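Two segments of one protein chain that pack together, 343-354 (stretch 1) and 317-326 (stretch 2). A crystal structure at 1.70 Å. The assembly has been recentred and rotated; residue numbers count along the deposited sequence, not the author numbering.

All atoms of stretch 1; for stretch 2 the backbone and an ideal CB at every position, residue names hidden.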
# COMPACT_ATOMS: atom_id res chain seq x y z
N ILE A 343 -8.48 8.40 -11.90
CA ILE A 343 -7.03 8.28 -12.02
C ILE A 343 -6.65 7.83 -13.44
O ILE A 343 -7.22 6.88 -13.98
CB ILE A 343 -6.45 7.31 -10.95
CG1 ILE A 343 -4.93 7.18 -11.14
CG2 ILE A 343 -7.15 5.94 -10.99
CD1 ILE A 343 -4.19 6.57 -9.93
N THR A 344 -5.73 8.55 -14.07
CA THR A 344 -5.27 8.18 -15.39
C THR A 344 -3.91 8.77 -15.68
O THR A 344 -3.56 9.81 -15.13
CB THR A 344 -6.26 8.59 -16.51
OG1 THR A 344 -5.71 8.22 -17.78
CG2 THR A 344 -6.50 10.10 -16.50
N SER A 345 -3.16 8.11 -16.56
CA SER A 345 -1.85 8.62 -16.96
C SER A 345 -1.97 9.51 -18.19
O SER A 345 -0.97 10.08 -18.65
CB SER A 345 -0.89 7.47 -17.26
OG SER A 345 -1.33 6.72 -18.38
N TYR A 346 -3.18 9.63 -18.73
CA TYR A 346 -3.42 10.51 -19.87
C TYR A 346 -3.26 11.97 -19.45
O TYR A 346 -4.09 12.51 -18.72
CB TYR A 346 -4.80 10.24 -20.49
CG TYR A 346 -4.99 10.92 -21.83
CD1 TYR A 346 -4.53 10.33 -23.00
CD2 TYR A 346 -5.61 12.15 -21.92
CE1 TYR A 346 -4.69 10.95 -24.22
CE2 TYR A 346 -5.78 12.78 -23.14
CZ TYR A 346 -5.31 12.17 -24.29
OH TYR A 346 -5.47 12.78 -25.51
N GLU A 347 -2.18 12.60 -19.89
CA GLU A 347 -1.83 13.95 -19.43
C GLU A 347 -2.93 14.99 -19.65
O GLU A 347 -3.26 15.76 -18.74
CB GLU A 347 -0.53 14.42 -20.10
CG GLU A 347 0.73 13.81 -19.51
CD GLU A 347 1.15 14.47 -18.20
OE1 GLU A 347 1.48 15.67 -18.22
OE2 GLU A 347 1.16 13.78 -17.16
N ASP A 348 -3.50 15.00 -20.84
CA ASP A 348 -4.49 16.01 -21.22
C ASP A 348 -5.92 15.57 -20.91
O ASP A 348 -6.85 15.88 -21.67
CB ASP A 348 -4.35 16.32 -22.70
CG ASP A 348 -4.85 17.71 -23.05
OD1 ASP A 348 -4.72 18.61 -22.19
OD2 ASP A 348 -5.36 17.90 -24.17
N PHE A 349 -6.09 14.85 -19.80
CA PHE A 349 -7.39 14.33 -19.41
C PHE A 349 -8.45 15.41 -19.26
O PHE A 349 -9.54 15.29 -19.81
CB PHE A 349 -7.29 13.52 -18.10
CG PHE A 349 -8.62 13.16 -17.52
CD1 PHE A 349 -9.35 12.09 -18.03
CD2 PHE A 349 -9.17 13.93 -16.52
CE1 PHE A 349 -10.60 11.77 -17.51
CE2 PHE A 349 -10.42 13.62 -16.00
CZ PHE A 349 -11.13 12.54 -16.50
N GLU A 350 -8.13 16.48 -18.54
CA GLU A 350 -9.11 17.53 -18.26
C GLU A 350 -9.68 18.11 -19.54
O GLU A 350 -10.87 18.40 -19.61
CB GLU A 350 -8.49 18.62 -17.39
CG GLU A 350 -8.22 18.16 -15.97
CD GLU A 350 -7.27 19.09 -15.24
OE1 GLU A 350 -6.08 19.12 -15.61
OE2 GLU A 350 -7.72 19.79 -14.30
N TYR A 351 -8.83 18.25 -20.55
CA TYR A 351 -9.29 18.79 -21.83
C TYR A 351 -10.34 17.90 -22.50
O TYR A 351 -11.37 18.38 -22.98
CB TYR A 351 -8.11 19.06 -22.76
CG TYR A 351 -8.55 19.61 -24.10
CD1 TYR A 351 -8.93 20.94 -24.23
CD2 TYR A 351 -8.59 18.80 -25.22
CE1 TYR A 351 -9.34 21.44 -25.45
CE2 TYR A 351 -9.00 19.29 -26.44
CZ TYR A 351 -9.38 20.62 -26.55
OH TYR A 351 -9.79 21.12 -27.77
N GLU A 352 -10.09 16.59 -22.54
CA GLU A 352 -11.03 15.69 -23.21
C GLU A 352 -12.28 15.43 -22.36
O GLU A 352 -13.40 15.31 -22.88
CB GLU A 352 -10.34 14.37 -23.56
CG GLU A 352 -9.07 14.54 -24.38
CD GLU A 352 -9.34 15.08 -25.78
OE1 GLU A 352 -10.52 15.11 -26.20
OE2 GLU A 352 -8.37 15.47 -26.46
N PHE A 353 -12.08 15.36 -21.04
CA PHE A 353 -13.16 15.20 -20.08
C PHE A 353 -14.11 16.41 -20.06
O PHE A 353 -15.30 16.27 -19.76
CB PHE A 353 -12.58 14.96 -18.69
CG PHE A 353 -13.61 14.62 -17.65
CD1 PHE A 353 -14.24 13.39 -17.65
CD2 PHE A 353 -13.91 15.53 -16.64
CE1 PHE A 353 -15.17 13.06 -16.69
CE2 PHE A 353 -14.85 15.21 -15.67
CZ PHE A 353 -15.48 13.96 -15.69
N GLY A 354 -13.59 17.59 -20.38
CA GLY A 354 -14.41 18.78 -20.50
C GLY A 354 -14.61 19.56 -19.21
O GLY A 354 -15.56 20.33 -19.08
N UNK A 317 -4.97 2.66 -29.24
CA UNK A 317 -6.11 2.84 -28.33
C UNK A 317 -6.44 4.30 -28.04
O UNK A 317 -7.53 4.61 -27.57
CB UNK A 317 -5.83 2.12 -27.01
N UNK A 318 -5.50 5.19 -28.33
CA UNK A 318 -5.57 6.59 -27.91
C UNK A 318 -6.88 7.29 -28.32
O UNK A 318 -7.49 8.00 -27.53
CB UNK A 318 -4.38 7.35 -28.50
N UNK A 319 -7.30 7.09 -29.56
CA UNK A 319 -8.50 7.78 -30.04
C UNK A 319 -9.78 7.33 -29.31
O UNK A 319 -10.62 8.16 -28.95
CB UNK A 319 -8.66 7.55 -31.54
N UNK A 320 -9.94 6.02 -29.11
CA UNK A 320 -11.14 5.53 -28.45
C UNK A 320 -11.17 6.00 -27.00
O UNK A 320 -12.23 6.34 -26.47
CB UNK A 320 -11.21 4.00 -28.52
N UNK A 321 -10.00 6.05 -26.36
CA UNK A 321 -9.92 6.52 -24.98
C UNK A 321 -10.27 8.01 -24.83
O UNK A 321 -10.95 8.40 -23.87
CB UNK A 321 -8.51 6.27 -24.44
N UNK A 322 -9.82 8.83 -25.78
CA UNK A 322 -10.22 10.24 -25.80
C UNK A 322 -11.74 10.43 -25.86
O UNK A 322 -12.30 11.27 -25.15
CB UNK A 322 -9.57 10.94 -27.00
N UNK A 323 -12.40 9.66 -26.72
CA UNK A 323 -13.86 9.72 -26.82
C UNK A 323 -14.52 9.26 -25.52
O UNK A 323 -15.53 9.83 -25.09
CB UNK A 323 -14.35 8.86 -27.99
N UNK A 324 -13.96 8.23 -24.90
CA UNK A 324 -14.49 7.74 -23.63
C UNK A 324 -14.48 8.87 -22.60
O UNK A 324 -15.48 9.11 -21.92
CB UNK A 324 -13.68 6.54 -23.13
N UNK A 325 -13.36 9.57 -22.50
CA UNK A 325 -13.24 10.67 -21.55
C UNK A 325 -14.32 11.74 -21.79
O UNK A 325 -14.93 12.23 -20.84
CB UNK A 325 -11.85 11.30 -21.65
N UNK A 326 -14.56 12.09 -23.05
CA UNK A 326 -15.60 13.07 -23.39
C UNK A 326 -16.97 12.55 -22.97
O UNK A 326 -17.77 13.25 -22.34
CB UNK A 326 -15.59 13.38 -24.89

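A ten-residue stretch of helix passes a strand end, a turn and a short helix, and a few of its positions make the contact; the helix axes come within 8.1 Å, their directions 64° apart.

Positions 317, 319 and 320 have nothing of stretch 1 within 5.5 Å of their ideal CB, so stretch 1 asks only for residues a helix tolerates. They are Asp 317, Asp 319 and Ser 320; the serine turns back on its own helix, OG donating to Asp 317 O at 2.9 Å.

At 318 the CB points sideways and nothing is near it, but the hydroxyl of Tyr 346 lies farther along. A long polar chain could reach it. Lys 318 extends with its first three chi angles t, and NZ gives a weak hydrogen bond to Tyr 346 OH at 3.5 Å.

Position 321 also points sideways, with no close neighbour in stretch 1, which leaves the choice wide. Val 321 makes no contact here.

At 322 the ideal CB is 4.3 Å from Glu 352 CD and 4.7 Å from Tyr 346 OH. A carboxylate and a hydroxyl favour a long chain, basic or amide. Lys 322 fits mainly through its aliphatic part: CD is 3.0 Å from Tyr 346 OH and 3.3 Å from Glu 352 OE2. Lys 322 NZ stays 4.5 Å from Glu 352 OE2, beyond a salt bridge.

At 323 the CB points away and 324 is out of reach, so stretch 1 sets no requirement and any helix-compatible residue would do; they are Gln 323 and Leu 324.

Position 325 is the centre of the contact. Its CB points toward stretch 1, 3.9 Å from Glu 352 CB and 4.3 Å from Phe 349 CE1, and farther out lie Tyr 346 and the hydroxyl of Thr 344. A large, flat side chain would suit, and a polar tip would use that hydroxyl. Tyr 325 does both. The edge of Phe 349 meets its face, with centroids 4.9 Å apart, while its own edge is directed at the face of Tyr 346 in an offset arrangement. At the tip, Thr 344 OG1 donates to Tyr 325 OH at 2.8 Å; the same OG1 accepts from Tyr 346 N at 3.0 Å.

At 326 the backbones meet: the CA is 3.2 Å from Glu 352 O, a CA-H...O contact, and the ideal CB is 3.5 Å from the same oxygen. CA-to-CB points sideways, and the acidic Glu 352 makes a basic end reasonable. The residue is Lys 326, but its NZ remains 4.5 Å from Glu 352 OE1, beyond a salt bridge.

Stretch 2 (317-326) DKDSVKQLYK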
# COMPACT_ATOMS: atom_id res chain seq x y z
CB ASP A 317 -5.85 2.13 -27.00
CG ASP A 317 -5.68 0.64 -27.15
OD1 ASP A 317 -6.37 0.04 -28.00
OD2 ASP A 317 -4.85 0.06 -26.41
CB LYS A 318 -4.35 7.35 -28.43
CG LYS A 318 -4.31 8.83 -28.07
CD LYS A 318 -3.38 9.59 -29.01
CE LYS A 318 -3.46 11.10 -28.82
NZ LYS A 318 -2.89 11.54 -27.51
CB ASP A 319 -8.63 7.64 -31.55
CG ASP A 319 -7.50 8.32 -32.30
OD1 ASP A 319 -6.72 7.61 -32.97
OD2 ASP A 319 -7.39 9.56 -32.21
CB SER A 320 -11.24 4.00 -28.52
OG SER A 320 -10.20 3.39 -27.78
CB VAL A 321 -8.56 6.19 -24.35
CG1 VAL A 321 -8.48 6.73 -22.93
CG2 VAL A 321 -8.34 4.68 -24.35
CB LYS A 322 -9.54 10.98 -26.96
CG LYS A 322 -8.08 11.29 -26.73
CD LYS A 322 -7.61 12.43 -27.63
CE LYS A 322 -7.01 11.93 -28.93
NZ LYS A 322 -6.76 13.05 -29.89
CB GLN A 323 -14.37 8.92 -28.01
CG GLN A 323 -15.89 9.00 -28.19
CD GLN A 323 -16.38 10.40 -28.59
OE1 GLN A 323 -15.66 11.16 -29.25
NE2 GLN A 323 -17.61 10.72 -28.21
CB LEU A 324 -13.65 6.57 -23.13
CG LEU A 324 -13.99 6.12 -21.71
CD1 LEU A 324 -15.41 5.58 -21.65
CD2 LEU A 324 -13.00 5.05 -21.24
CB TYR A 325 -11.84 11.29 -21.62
CG TYR A 325 -10.72 10.38 -21.12
CD1 TYR A 325 -10.99 9.28 -20.31
CD2 TYR A 325 -9.40 10.62 -21.46
CE1 TYR A 325 -9.96 8.45 -19.85
CE2 TYR A 325 -8.37 9.80 -21.02
CZ TYR A 325 -8.65 8.72 -20.22
OH TYR A 325 -7.61 7.93 -19.79
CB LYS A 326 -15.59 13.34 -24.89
CG LYS A 326 -16.61 14.37 -25.34
CD LYS A 326 -16.66 14.42 -26.87
CE LYS A 326 -15.28 14.67 -27.47
NZ LYS A 326 -14.79 16.04 -27.16
O HOH W 1 -17.48 16.00 -22.44
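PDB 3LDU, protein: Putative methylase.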